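Local coordinates for putative acetyl xylan esterase (Cellvibrio japonicus, PDB 2W9X), which removes acetyl groups from plant cell-wall polysaccharides, deacetylating glucomannan with a large preference over xylan, at residues V154-T159 with G332-P337; G201-Y206 with T246-T251; E146-S151 with Q238-G243. One frame throughout, in Å; residues are numbered along the deposited sequence.

In the fold
All three contacts belong to the GDSL-type hydrolase part of the chain, with centres 16 to 17 Å apart. Contact 3 is a strand pair of the parallel sheet, ending at the inferred nucleophile, Ser151; contacts 1 and 2 are made by loops and a short helix beyond its C-terminal ends. Contact 1 holds His336, inferred to raise the nucleophilicity of Ser151, their side chains about 4 Å apart (nearest atoms); Tyr156 N also lies 3.1 Å from Ser151 O, a probable hydrogen bond. Contact 2 supplies Asn247, a transition-state stabiliser by similarity, about 5 Å from Ser151 between side chains. Glycerol, probably from the crystallisation liquor, hydrogen-bonds to Ser151 OG, consistent with a pocket here.

Contact 1. Residues V154-T159 with G332-P337; sequences VGYGNT and GCHWHP
Tyr156 OH and His334 ND1 form a short hydrogen bond of 2.6 Å in which either may be the donor. The hydroxyl meets the imidazole at its edge, in the ring plane, and the far nitrogen of His334, NE2, is held by Cys165 O. A backbone bond runs alongside, Cys333 N to Gly157 O at 3.1 Å with an N-H...O angle of 157°. The His336 imidazole is steadied from its own loop: ND1 donates to His334 O at 3.1 Å, from above the carbonyl plane, and weakly to Cys333 O. Tyr156 CG is anti to the backbone N (chi1 -179°), which lays the phenol over the His336 ring with its OH pointing at His334. The two rings stack face to face, centroids 3.9 Å apart and planes 26° apart, with Tyr156 CD2 3.3 Å above the centre of the imidazole. Cys333 CB packs at 4.1 Å from Tyr156 CE2, and its sulfur is tied to Cys165 by a disulfide. Farther along, Asn158 CA makes a CA-H...O contact of 3.5 Å to Pro337 O. In SGNH hydrolases a triad aspartate usually stands three residues before the histidine; here that place belongs to Cys333, and the carbonyls beside ND1 are consistent with a Ser-His catalytic dyad oriented by backbone oxygens.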
ATOM      1  N   VAL B 154      -3.799   0.480  21.854  1.00 38.23           N
ATOM      2  CA  VAL B 154      -3.658   0.908  23.262  1.00 37.79           C
ATOM      3  C   VAL B 154      -2.428   0.277  23.954  1.00 38.49           C
ATOM      4  O   VAL B 154      -1.767   0.921  24.769  1.00 38.49           O
ATOM      5  CB  VAL B 154      -4.913   0.527  24.096  1.00 37.71           C
ATOM      6  CG1 VAL B 154      -4.682   0.756  25.595  1.00 36.66           C
ATOM      7  CG2 VAL B 154      -6.191   1.278  23.615  1.00 35.66           C
ATOM      8  N   GLY B 155      -2.148  -0.991  23.659  1.00 38.22           N
ATOM      9  CA  GLY B 155      -1.132  -1.743  24.409  1.00 37.92           C
ATOM     10  C   GLY B 155      -1.730  -2.515  25.582  1.00 37.74           C
ATOM     11  O   GLY B 155      -1.064  -2.774  26.573  1.00 37.80           O
ATOM     12  N   TYR B 156      -3.012  -2.844  25.464  1.00 37.52           N
ATOM     13  CA  TYR B 156      -3.740  -3.713  26.389  1.00 37.58           C
ATOM     14  C   TYR B 156      -2.927  -4.893  26.885  1.00 36.99           C
ATOM     15  O   TYR B 156      -2.598  -5.801  26.102  1.00 36.64           O
ATOM     16  CB  TYR B 156      -4.959  -4.250  25.653  1.00 37.35           C
ATOM     17  CG  TYR B 156      -5.920  -5.180  26.377  1.00 38.18           C
ATOM     18  CD1 TYR B 156      -7.209  -4.755  26.684  1.00 38.16           C
ATOM     19  CD2 TYR B 156      -5.591  -6.522  26.638  1.00 37.62           C
ATOM     20  CE1 TYR B 156      -8.135  -5.615  27.282  1.00 37.48           C
ATOM     21  CE2 TYR B 156      -6.506  -7.384  27.245  1.00 35.75           C
ATOM     22  CZ  TYR B 156      -7.775  -6.916  27.556  1.00 37.95           C
ATOM     23  OH  TYR B 156      -8.682  -7.763  28.148  1.00 39.08           O
ATOM     24  N   GLY B 157      -2.656  -4.882  28.191  1.00 36.11           N
ATOM     25  CA  GLY B 157      -1.969  -5.951  28.903  1.00 36.02           C
ATOM     26  C   GLY B 157      -0.603  -6.310  28.348  1.00 36.72           C
ATOM     27  O   GLY B 157      -0.148  -7.438  28.545  1.00 36.08           O
ATOM     28  N   ASN B 158       0.064  -5.358  27.684  1.00 36.79           N
ATOM     29  CA  ASN B 158       1.244  -5.712  26.880  1.00 37.83           C
ATOM     30  C   ASN B 158       2.480  -6.116  27.708  1.00 37.89           C
ATOM     31  O   ASN B 158       3.287  -6.938  27.255  1.00 38.84           O
ATOM     32  CB  ASN B 158       1.570  -4.647  25.808  1.00 37.05           C
ATOM     33  CG  ASN B 158       1.920  -3.272  26.402  1.00 38.84           C
ATOM     34  OD1 ASN B 158       1.854  -3.065  27.606  1.00 38.30           O
ATOM     35  ND2 ASN B 158       2.311  -2.337  25.538  1.00 37.65           N
ATOM     36  N   THR B 159       2.619  -5.564  28.914  1.00 38.38           N
ATOM     37  CA  THR B 159       3.765  -5.898  29.768  1.00 38.78           C
ATOM     38  C   THR B 159       3.451  -7.008  30.776  1.00 38.71           C
ATOM     39  O   THR B 159       4.251  -7.284  31.658  1.00 38.46           O
ATOM     40  CB  THR B 159       4.300  -4.671  30.554  1.00 38.61           C
ATOM     41  OG1 THR B 159       3.338  -4.301  31.548  1.00 38.78           O
ATOM     42  CG2 THR B 159       4.564  -3.489  29.609  1.00 38.63           C
ATOM     43  N   GLY B 332       0.614 -11.325  26.146  1.00 37.65           N
ATOM     44  CA  GLY B 332       0.052 -10.348  27.085  1.00 38.39           C
ATOM     45  C   GLY B 332      -1.328 -10.755  27.560  1.00 38.53           C
ATOM     46  O   GLY B 332      -1.832 -11.798  27.148  1.00 37.89           O
ATOM     47  N   CYS B 333      -1.954  -9.933  28.408  1.00 38.31           N
ATOM     48  CA  CYS B 333      -3.247 -10.319  29.000  1.00 38.30           C
ATOM     49  C   CYS B 333      -4.239 -10.776  27.936  1.00 37.93           C
ATOM     50  O   CYS B 333      -4.428 -10.103  26.929  1.00 37.23           O
ATOM     51  CB  CYS B 333      -3.888  -9.172  29.779  1.00 37.58           C
ATOM     52  SG  CYS B 333      -3.035  -8.683  31.269  1.00 40.51           S
ATOM     53  N   HIS B 334      -4.886 -11.911  28.206  1.00 38.05           N
ATOM     54  CA  HIS B 334      -5.969 -12.429  27.367  1.00 38.16           C
ATOM     55  C   HIS B 334      -5.556 -12.576  25.911  1.00 37.58           C
ATOM     56  O   HIS B 334      -6.302 -12.184  25.010  1.00 37.17           O
ATOM     57  CB  HIS B 334      -7.226 -11.552  27.508  1.00 38.49           C
ATOM     58  CG  HIS B 334      -7.587 -11.259  28.934  1.00 37.56           C
ATOM     59  ND1 HIS B 334      -8.064 -10.034  29.345  1.00 38.55           N
ATOM     60  CD2 HIS B 334      -7.524 -12.031  30.047  1.00 39.56           C
ATOM     61  CE1 HIS B 334      -8.282 -10.059  30.650  1.00 39.83           C
ATOM     62  NE2 HIS B 334      -7.956 -11.259  31.103  1.00 39.39           N
ATOM     63  N   TRP B 335      -4.363 -13.141  25.689  1.00 37.85           N
ATOM     64  CA  TRP B 335      -3.854 -13.389  24.331  1.00 37.56           C
ATOM     65  C   TRP B 335      -3.768 -12.089  23.480  1.00 37.71           C
ATOM     66  O   TRP B 335      -4.107 -12.087  22.296  1.00 37.79           O
ATOM     67  CB  TRP B 335      -4.652 -14.515  23.619  1.00 37.77           C
ATOM     68  CG  TRP B 335      -4.479 -15.869  24.333  1.00 37.22           C
ATOM     69  CD1 TRP B 335      -5.164 -16.307  25.431  1.00 37.14           C
ATOM     70  CD2 TRP B 335      -3.525 -16.893  24.020  1.00 36.28           C
ATOM     71  NE1 TRP B 335      -4.698 -17.545  25.824  1.00 36.77           N
ATOM     72  CE2 TRP B 335      -3.700 -17.933  24.966  1.00 38.15           C
ATOM     73  CE3 TRP B 335      -2.543 -17.037  23.025  1.00 37.50           C
ATOM     74  CZ2 TRP B 335      -2.909 -19.100  24.964  1.00 37.21           C
ATOM     75  CZ3 TRP B 335      -1.772 -18.191  23.008  1.00 36.12           C
ATOM     76  CH2 TRP B 335      -1.949 -19.209  23.983  1.00 37.55           C
ATOM     77  N   HIS B 336      -3.288 -11.001  24.094  1.00 37.82           N
ATOM     78  CA  HIS B 336      -2.995  -9.766  23.357  1.00 37.74           C
ATOM     79  C   HIS B 336      -1.491  -9.604  23.048  1.00 37.49           C
ATOM     80  O   HIS B 336      -0.661 -10.250  23.666  1.00 37.32           O
ATOM     81  CB  HIS B 336      -3.546  -8.528  24.084  1.00 37.68           C
ATOM     82  CG  HIS B 336      -5.018  -8.339  23.920  1.00 37.89           C
ATOM     83  ND1 HIS B 336      -5.947  -9.182  24.495  1.00 38.41           N
ATOM     84  CD2 HIS B 336      -5.724  -7.390  23.264  1.00 37.30           C
ATOM     85  CE1 HIS B 336      -7.161  -8.762  24.185  1.00 39.98           C
ATOM     86  NE2 HIS B 336      -7.053  -7.671  23.451  1.00 38.82           N
ATOM     87  N   PRO B 337      -1.145  -8.756  22.059  1.00 37.46           N
ATOM     88  CA  PRO B 337       0.262  -8.538  21.771  1.00 37.55           C
ATOM     89  C   PRO B 337       1.079  -8.250  23.045  1.00 37.48           C
ATOM     90  O   PRO B 337       0.664  -7.460  23.901  1.00 37.29           O
ATOM     91  CB  PRO B 337       0.246  -7.298  20.861  1.00 37.91           C
ATOM     92  CG  PRO B 337      -1.066  -7.419  20.115  1.00 37.13           C
ATOM     93  CD  PRO B 337      -2.021  -7.975  21.160  1.00 37.29           C
TER
HETATM   94  O   HOH W   1      -1.420  -5.516  23.580  1.00 26.02           O

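Contact 2. Residues G201-Y206 with T246-T251; sequences GIVRNY and TNDFST
Asp248 takes three successive backbone N-H groups of the 201-206 loop on its carboxylate. OD2 accepts from Ile202 N at 2.9 Å and OD1 from Val203 N, also at 2.9 Å, each through its syn lone pair; the Val203 bond is nearly straight at 168°. Arg204 N, 2.8 Å from OD1, comes instead from above the carboxylate plane, 46° out of it, so two donors share that oxygen and the buried carboxylate is fixed in rotation. Gly201 CA packs 3.2 Å from Asp248 OD2, a close approach made by the bare glycine backbone. Asp248 and Asn247 close the GxND block of SGNH hydrolases, in which the asparagine contributes to the oxyanion hole; Asn247 probably does so here together with Gly199. Asn247 CB packs 3.5 Å from Tyr206 N, where the loop lies against the short helix 246-249. The Arg204 side chain runs out extended, CG anti to the backbone N (chi1 -177°), and turns its guanidinium toward the end of 246-251, at Thr251. NH1 donates to Asp248 O at 2.9 Å, with that oxygen in the guanidinium plane, and to Thr251 OG1 at 3.1 Å, while its bond to Thr251 O is weak. Outside, Glu257 forms a salt bridge with Arg204 NE, and Tyr269 of helix 262-283 meets Phe249 edge-to-face and touches Asp248.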
ATOM      1  N   GLY B 201     -14.572  -1.423  17.437  1.00 36.80           N
ATOM      2  CA  GLY B 201     -14.389  -1.721  16.015  1.00 36.58           C
ATOM      3  C   GLY B 201     -14.847  -0.572  15.125  1.00 36.48           C
ATOM      4  O   GLY B 201     -15.217   0.489  15.619  1.00 36.50           O
ATOM      5  N   ILE B 202     -14.793  -0.783  13.812  1.00 36.10           N
ATOM      6  CA  ILE B 202     -15.393   0.149  12.818  1.00 35.46           C
ATOM      7  C   ILE B 202     -16.902   0.344  13.013  1.00 35.77           C
ATOM      8  O   ILE B 202     -17.386   1.488  13.070  1.00 34.42           O
ATOM      9  CB  ILE B 202     -15.100  -0.323  11.353  1.00 34.62           C
ATOM     10  CG1 ILE B 202     -13.597  -0.253  11.058  1.00 34.09           C
ATOM     11  CG2 ILE B 202     -15.938   0.447  10.302  1.00 33.98           C
ATOM     12  CD1 ILE B 202     -12.982   1.132  11.128  1.00 35.26           C
ATOM     13  N   VAL B 203     -17.649  -0.764  13.093  1.00 36.36           N
ATOM     14  CA  VAL B 203     -19.106  -0.706  13.311  1.00 36.84           C
ATOM     15  C   VAL B 203     -19.528  -1.605  14.463  1.00 37.24           C
ATOM     16  O   VAL B 203     -20.548  -1.350  15.121  1.00 36.85           O
ATOM     17  CB  VAL B 203     -19.956  -1.109  12.040  1.00 37.72           C
ATOM     18  CG1 VAL B 203     -19.851  -0.050  10.929  1.00 37.85           C
ATOM     19  CG2 VAL B 203     -19.592  -2.511  11.521  1.00 36.35           C
ATOM     20  N   ARG B 204     -18.747  -2.661  14.681  1.00 36.80           N
ATOM     21  CA  ARG B 204     -19.108  -3.707  15.652  1.00 36.68           C
ATOM     22  C   ARG B 204     -17.978  -3.867  16.663  1.00 36.22           C
ATOM     23  O   ARG B 204     -16.821  -3.960  16.289  1.00 36.65           O
ATOM     24  CB  ARG B 204     -19.407  -5.032  14.935  1.00 35.87           C
ATOM     25  CG  ARG B 204     -19.853  -6.158  15.864  1.00 35.77           C
ATOM     26  CD  ARG B 204     -20.183  -7.392  15.065  1.00 36.24           C
ATOM     27  NE  ARG B 204     -20.718  -8.396  15.966  1.00 36.57           N
ATOM     28  CZ  ARG B 204     -20.061  -9.482  16.359  1.00 37.69           C
ATOM     29  NH1 ARG B 204     -18.852  -9.741  15.878  1.00 35.43           N
ATOM     30  NH2 ARG B 204     -20.638 -10.325  17.223  1.00 38.93           N
ATOM     31  N   ASN B 205     -18.305  -3.879  17.953  1.00 36.16           N
ATOM     32  CA  ASN B 205     -17.270  -3.989  18.995  1.00 36.08           C
ATOM     33  C   ASN B 205     -17.159  -5.430  19.497  1.00 35.91           C
ATOM     34  O   ASN B 205     -17.955  -6.274  19.084  1.00 35.42           O
ATOM     35  CB  ASN B 205     -17.602  -3.018  20.135  1.00 36.05           C
ATOM     36  CG  ASN B 205     -17.895  -1.611  19.629  1.00 35.96           C
ATOM     37  OD1 ASN B 205     -17.124  -1.050  18.845  1.00 35.22           O
ATOM     38  ND2 ASN B 205     -18.998  -1.030  20.087  1.00 33.60           N
ATOM     39  N   TYR B 206     -16.213  -5.711  20.401  1.00 36.10           N
ATOM     40  CA  TYR B 206     -16.021  -7.081  20.889  1.00 36.25           C
ATOM     41  C   TYR B 206     -17.322  -7.791  21.293  1.00 36.63           C
ATOM     42  O   TYR B 206     -18.044  -7.331  22.183  1.00 35.51           O
ATOM     43  CB  TYR B 206     -15.031  -7.174  22.052  1.00 37.18           C
ATOM     44  CG  TYR B 206     -14.829  -8.617  22.445  1.00 37.84           C
ATOM     45  CD1 TYR B 206     -14.148  -9.487  21.597  1.00 38.39           C
ATOM     46  CD2 TYR B 206     -15.350  -9.129  23.635  1.00 38.85           C
ATOM     47  CE1 TYR B 206     -13.967 -10.819  21.933  1.00 39.53           C
ATOM     48  CE2 TYR B 206     -15.167 -10.474  23.979  1.00 40.08           C
ATOM     49  CZ  TYR B 206     -14.488 -11.308  23.106  1.00 39.61           C
ATOM     50  OH  TYR B 206     -14.289 -12.647  23.404  1.00 42.02           O
ATOM     51  N   THR B 246     -10.570  -6.272  14.168  1.00 36.38           N
ATOM     52  CA  THR B 246     -10.492  -7.470  15.019  1.00 36.77           C
ATOM     53  C   THR B 246     -11.783  -7.597  15.843  1.00 36.72           C
ATOM     54  O   THR B 246     -12.384  -8.666  15.916  1.00 36.38           O
ATOM     55  CB  THR B 246      -9.228  -7.486  15.912  1.00 36.69           C
ATOM     56  OG1 THR B 246      -8.081  -7.756  15.090  1.00 37.64           O
ATOM     57  CG2 THR B 246      -9.330  -8.599  16.996  1.00 37.42           C
ATOM     58  N   ASN B 247     -12.230  -6.494  16.427  1.00 36.90           N
ATOM     59  CA  ASN B 247     -13.444  -6.547  17.221  1.00 37.40           C
ATOM     60  C   ASN B 247     -14.711  -6.677  16.380  1.00 37.22           C
ATOM     61  O   ASN B 247     -15.671  -7.316  16.819  1.00 38.16           O
ATOM     62  CB  ASN B 247     -13.518  -5.372  18.177  1.00 37.06           C
ATOM     63  CG  ASN B 247     -12.437  -5.446  19.228  1.00 38.70           C
ATOM     64  OD1 ASN B 247     -11.687  -4.495  19.426  1.00 40.75           O
ATOM     65  ND2 ASN B 247     -12.327  -6.597  19.879  1.00 34.80           N
ATOM     66  N   ASP B 248     -14.709  -6.124  15.171  1.00 37.31           N
ATOM     67  CA  ASP B 248     -15.850  -6.369  14.263  1.00 37.79           C
ATOM     68  C   ASP B 248     -16.013  -7.852  13.979  1.00 37.83           C
ATOM     69  O   ASP B 248     -17.137  -8.345  13.937  1.00 36.84           O
ATOM     70  CB  ASP B 248     -15.717  -5.605  12.933  1.00 37.53           C
ATOM     71  CG  ASP B 248     -15.662  -4.120  13.137  1.00 37.93           C
ATOM     72  OD1 ASP B 248     -16.717  -3.469  12.974  1.00 36.04           O
ATOM     73  OD2 ASP B 248     -14.566  -3.614  13.496  1.00 36.21           O
ATOM     74  N   PHE B 249     -14.887  -8.560  13.794  1.00 37.51           N
ATOM     75  CA  PHE B 249     -14.947  -9.906  13.190  1.00 37.89           C
ATOM     76  C   PHE B 249     -14.490 -11.091  14.048  1.00 37.75           C
ATOM     77  O   PHE B 249     -14.650 -12.228  13.631  1.00 37.38           O
ATOM     78  CB  PHE B 249     -14.227  -9.946  11.825  1.00 37.88           C
ATOM     79  CG  PHE B 249     -14.757  -8.949  10.830  1.00 38.51           C
ATOM     80  CD1 PHE B 249     -16.060  -9.043  10.349  1.00 38.99           C
ATOM     81  CD2 PHE B 249     -13.953  -7.917  10.380  1.00 39.05           C
ATOM     82  CE1 PHE B 249     -16.550  -8.119   9.426  1.00 38.62           C
ATOM     83  CE2 PHE B 249     -14.437  -6.984   9.467  1.00 35.59           C
ATOM     84  CZ  PHE B 249     -15.731  -7.097   8.982  1.00 38.84           C
ATOM     85  N   SER B 250     -13.976 -10.848  15.247  1.00 38.23           N
ATOM     86  CA  SER B 250     -13.374 -11.937  16.002  1.00 39.03           C
ATOM     87  C   SER B 250     -14.378 -12.959  16.565  1.00 39.38           C
ATOM     88  O   SER B 250     -13.981 -14.023  17.058  1.00 39.82           O
ATOM     89  CB  SER B 250     -12.517 -11.375  17.142  1.00 38.92           C
ATOM     90  OG  SER B 250     -13.330 -10.702  18.070  1.00 38.89           O
ATOM     91  N   THR B 251     -15.668 -12.623  16.506  1.00 39.59           N
ATOM     92  CA  THR B 251     -16.728 -13.442  17.081  1.00 38.26           C
ATOM     93  C   THR B 251     -17.890 -13.542  16.111  1.00 38.29           C
ATOM     94  O   THR B 251     -18.067 -12.700  15.219  1.00 37.48           O
ATOM     95  CB  THR B 251     -17.289 -12.874  18.423  1.00 38.90           C
ATOM     96  OG1 THR B 251     -17.788 -11.550  18.211  1.00 39.29           O
ATOM     97  CG2 THR B 251     -16.239 -12.859  19.535  1.00 37.72           C
TER

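Contact 3. Residues E146-S151 with Q238-G243; sequences EFIGDS and QVIVIG
Two adjacent parallel strands of the central sheet meet here, the first running into the Gly-Asp-Ser nucleophile motif of GDSL hydrolases. Strands 146-149 and 239-243 are joined in the staggered pattern of a parallel pair, Phe147 opposite Val241: Glu146 N to Val239 O, Val241 N to Glu146 O at 2.8 Å, Ile148 N to Val241 O at 2.8 Å, and Gly243 N to Ile148 O. The strand directions differ by 15°. On one face the Phe147 ring lies beside the Val241 branches, CD1 3.6 Å from Val241 CB. On the other, Ile148 CG1 is anti to the carbonyl carbon (chi1 -53°), which carries CD1 to within 3.6 Å of Ile240 CG2 and 4.0 Å of Ile242 CG1. Beyond the strand ends, a water donates to Gly243 O at 2.7 Å and also lies against Asp150 OD1, too close for that bond to be beyond doubt. Asp150 is the N-cap of helix 151-154, OD1 accepting from Phe152 N, directly before Ser151 at the start of that helix. Helix 262-283 covers the Ile148 and Ile242 face, strand 191-196 flanks 144-149, and strand 288-294 flanks 239-243.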
ATOM      1  N   GLU B 146      -0.380   9.750  13.628  1.00 37.47           N
ATOM      2  CA  GLU B 146      -1.531   9.406  14.444  1.00 37.01           C
ATOM      3  C   GLU B 146      -1.843   7.928  14.343  1.00 37.66           C
ATOM      4  O   GLU B 146      -1.862   7.368  13.235  1.00 38.64           O
ATOM      5  CB  GLU B 146      -2.754  10.243  14.035  1.00 36.78           C
ATOM      6  CG  GLU B 146      -4.050   9.790  14.695  1.00 35.52           C
ATOM      7  CD  GLU B 146      -5.172  10.799  14.573  1.00 38.95           C
ATOM      8  OE1 GLU B 146      -4.903  11.922  14.099  1.00 39.59           O
ATOM      9  OE2 GLU B 146      -6.315  10.477  14.970  1.00 37.15           O
ATOM     10  N   PHE B 147      -2.088   7.299  15.494  1.00 37.47           N
ATOM     11  CA  PHE B 147      -2.530   5.898  15.551  1.00 37.61           C
ATOM     12  C   PHE B 147      -3.952   5.817  16.046  1.00 37.63           C
ATOM     13  O   PHE B 147      -4.276   6.311  17.124  1.00 38.22           O
ATOM     14  CB  PHE B 147      -1.608   5.051  16.439  1.00 37.03           C
ATOM     15  CG  PHE B 147      -0.241   4.851  15.846  1.00 37.16           C
ATOM     16  CD1 PHE B 147       0.059   3.694  15.153  1.00 36.05           C
ATOM     17  CD2 PHE B 147       0.726   5.858  15.937  1.00 36.33           C
ATOM     18  CE1 PHE B 147       1.342   3.492  14.587  1.00 36.26           C
ATOM     19  CE2 PHE B 147       2.002   5.677  15.368  1.00 38.01           C
ATOM     20  CZ  PHE B 147       2.304   4.487  14.686  1.00 36.20           C
ATOM     21  N   ILE B 148      -4.799   5.200  15.231  1.00 37.92           N
ATOM     22  CA  ILE B 148      -6.216   5.045  15.541  1.00 37.48           C
ATOM     23  C   ILE B 148      -6.462   3.555  15.660  1.00 37.46           C
ATOM     24  O   ILE B 148      -6.017   2.775  14.807  1.00 37.66           O
ATOM     25  CB  ILE B 148      -7.128   5.647  14.435  1.00 36.79           C
ATOM     26  CG1 ILE B 148      -6.747   7.111  14.127  1.00 37.19           C
ATOM     27  CG2 ILE B 148      -8.585   5.543  14.853  1.00 37.17           C
ATOM     28  CD1 ILE B 148      -7.529   7.736  12.925  1.00 37.02           C
ATOM     29  N   GLY B 149      -7.152   3.133  16.716  1.00 37.21           N
ATOM     30  CA  GLY B 149      -7.332   1.697  16.893  1.00 36.99           C
ATOM     31  C   GLY B 149      -8.037   1.220  18.135  1.00 37.20           C
ATOM     32  O   GLY B 149      -8.821   1.948  18.737  1.00 37.00           O
ATOM     33  N   ASP B 150      -7.741  -0.028  18.487  1.00 37.61           N
ATOM     34  CA  ASP B 150      -8.417  -0.779  19.526  1.00 38.12           C
ATOM     35  C   ASP B 150      -7.401  -1.198  20.584  1.00 37.73           C
ATOM     36  O   ASP B 150      -6.411  -0.508  20.757  1.00 37.44           O
ATOM     37  CB  ASP B 150      -9.160  -1.999  18.927  1.00 38.99           C
ATOM     38  CG  ASP B 150      -8.250  -2.928  18.102  1.00 39.21           C
ATOM     39  OD1 ASP B 150      -6.992  -2.902  18.257  1.00 37.71           O
ATOM     40  OD2 ASP B 150      -8.827  -3.693  17.267  1.00 40.18           O
ATOM     41  N   SER B 151      -7.647  -2.315  21.277  1.00 37.71           N
ATOM     42  CA  SER B 151      -6.760  -2.827  22.343  0.50 38.10           C
ATOM     43  C   SER B 151      -5.313  -3.008  21.901  1.00 38.36           C
ATOM     44  O   SER B 151      -4.380  -2.738  22.660  1.00 37.61           O
ATOM     45  CB  SER B 151      -7.255  -4.174  22.873  0.50 37.89           C
ATOM     46  OG  SER B 151      -8.616  -4.117  23.234  0.50 37.47           O
ATOM     47  N   GLN B 238       1.010  13.704   8.894  1.00 37.06           N
ATOM     48  CA  GLN B 238       1.351  13.253   7.555  1.00 36.99           C
ATOM     49  C   GLN B 238       1.011  11.780   7.387  1.00 36.72           C
ATOM     50  O   GLN B 238       0.753  11.327   6.271  1.00 36.89           O
ATOM     51  CB  GLN B 238       2.836  13.468   7.245  1.00 37.42           C
ATOM     52  CG  GLN B 238       3.272  14.926   7.193  1.00 37.45           C
ATOM     53  CD  GLN B 238       3.962  15.373   8.463  1.00 38.64           C
ATOM     54  OE1 GLN B 238       3.755  14.805   9.540  1.00 39.21           O
ATOM     55  NE2 GLN B 238       4.806  16.385   8.342  1.00 38.59           N
ATOM     56  N   VAL B 239       1.038  11.039   8.497  1.00 36.45           N
ATOM     57  CA  VAL B 239       0.749   9.597   8.505  1.00 36.07           C
ATOM     58  C   VAL B 239      -0.330   9.259   9.524  1.00 35.87           C
ATOM     59  O   VAL B 239      -0.287   9.713  10.681  1.00 35.32           O
ATOM     60  CB  VAL B 239       2.011   8.720   8.768  1.00 36.15           C
ATOM     61  CG1 VAL B 239       1.668   7.221   8.663  1.00 35.59           C
ATOM     62  CG2 VAL B 239       3.112   9.074   7.799  1.00 35.76           C
ATOM     63  N   ILE B 240      -1.316   8.482   9.066  1.00 35.64           N
ATOM     64  CA  ILE B 240      -2.377   7.973   9.934  1.00 36.01           C
ATOM     65  C   ILE B 240      -2.477   6.443   9.823  1.00 36.16           C
ATOM     66  O   ILE B 240      -2.723   5.907   8.734  1.00 36.36           O
ATOM     67  CB  ILE B 240      -3.748   8.630   9.629  1.00 35.99           C
ATOM     68  CG1 ILE B 240      -3.647  10.160   9.732  1.00 36.05           C
ATOM     69  CG2 ILE B 240      -4.810   8.064  10.566  1.00 34.44           C
ATOM     70  CD1 ILE B 240      -4.945  10.951   9.350  1.00 36.25           C
ATOM     71  N   VAL B 241      -2.278   5.761  10.948  1.00 35.63           N
ATOM     72  CA  VAL B 241      -2.279   4.304  10.992  1.00 35.99           C
ATOM     73  C   VAL B 241      -3.537   3.862  11.725  1.00 36.20           C
ATOM     74  O   VAL B 241      -3.730   4.178  12.908  1.00 37.41           O
ATOM     75  CB  VAL B 241      -1.007   3.745  11.691  1.00 35.63           C
ATOM     76  CG1 VAL B 241      -1.011   2.192  11.710  1.00 33.86           C
ATOM     77  CG2 VAL B 241       0.244   4.274  10.999  1.00 34.86           C
ATOM     78  N   ILE B 242      -4.391   3.145  11.013  1.00 36.07           N
ATOM     79  CA  ILE B 242      -5.660   2.698  11.573  1.00 35.95           C
ATOM     80  C   ILE B 242      -5.626   1.177  11.680  1.00 36.29           C
ATOM     81  O   ILE B 242      -5.404   0.485  10.696  1.00 36.62           O
ATOM     82  CB  ILE B 242      -6.884   3.157  10.728  1.00 36.27           C
ATOM     83  CG1 ILE B 242      -6.779   4.656  10.406  1.00 35.50           C
ATOM     84  CG2 ILE B 242      -8.205   2.800  11.484  1.00 34.59           C
ATOM     85  CD1 ILE B 242      -7.833   5.197   9.391  1.00 35.25           C
ATOM     86  N   GLY B 243      -5.844   0.664  12.878  1.00 36.62           N
ATOM     87  CA  GLY B 243      -5.907  -0.792  13.091  1.00 37.47           C
ATOM     88  C   GLY B 243      -7.245  -1.098  13.742  1.00 37.73           C
ATOM     89  O   GLY B 243      -7.356  -1.018  14.960  1.00 38.66           O
TER
HETATM   90  O   HOH W   2      -5.396  -1.642  16.761  1.00 24.85           O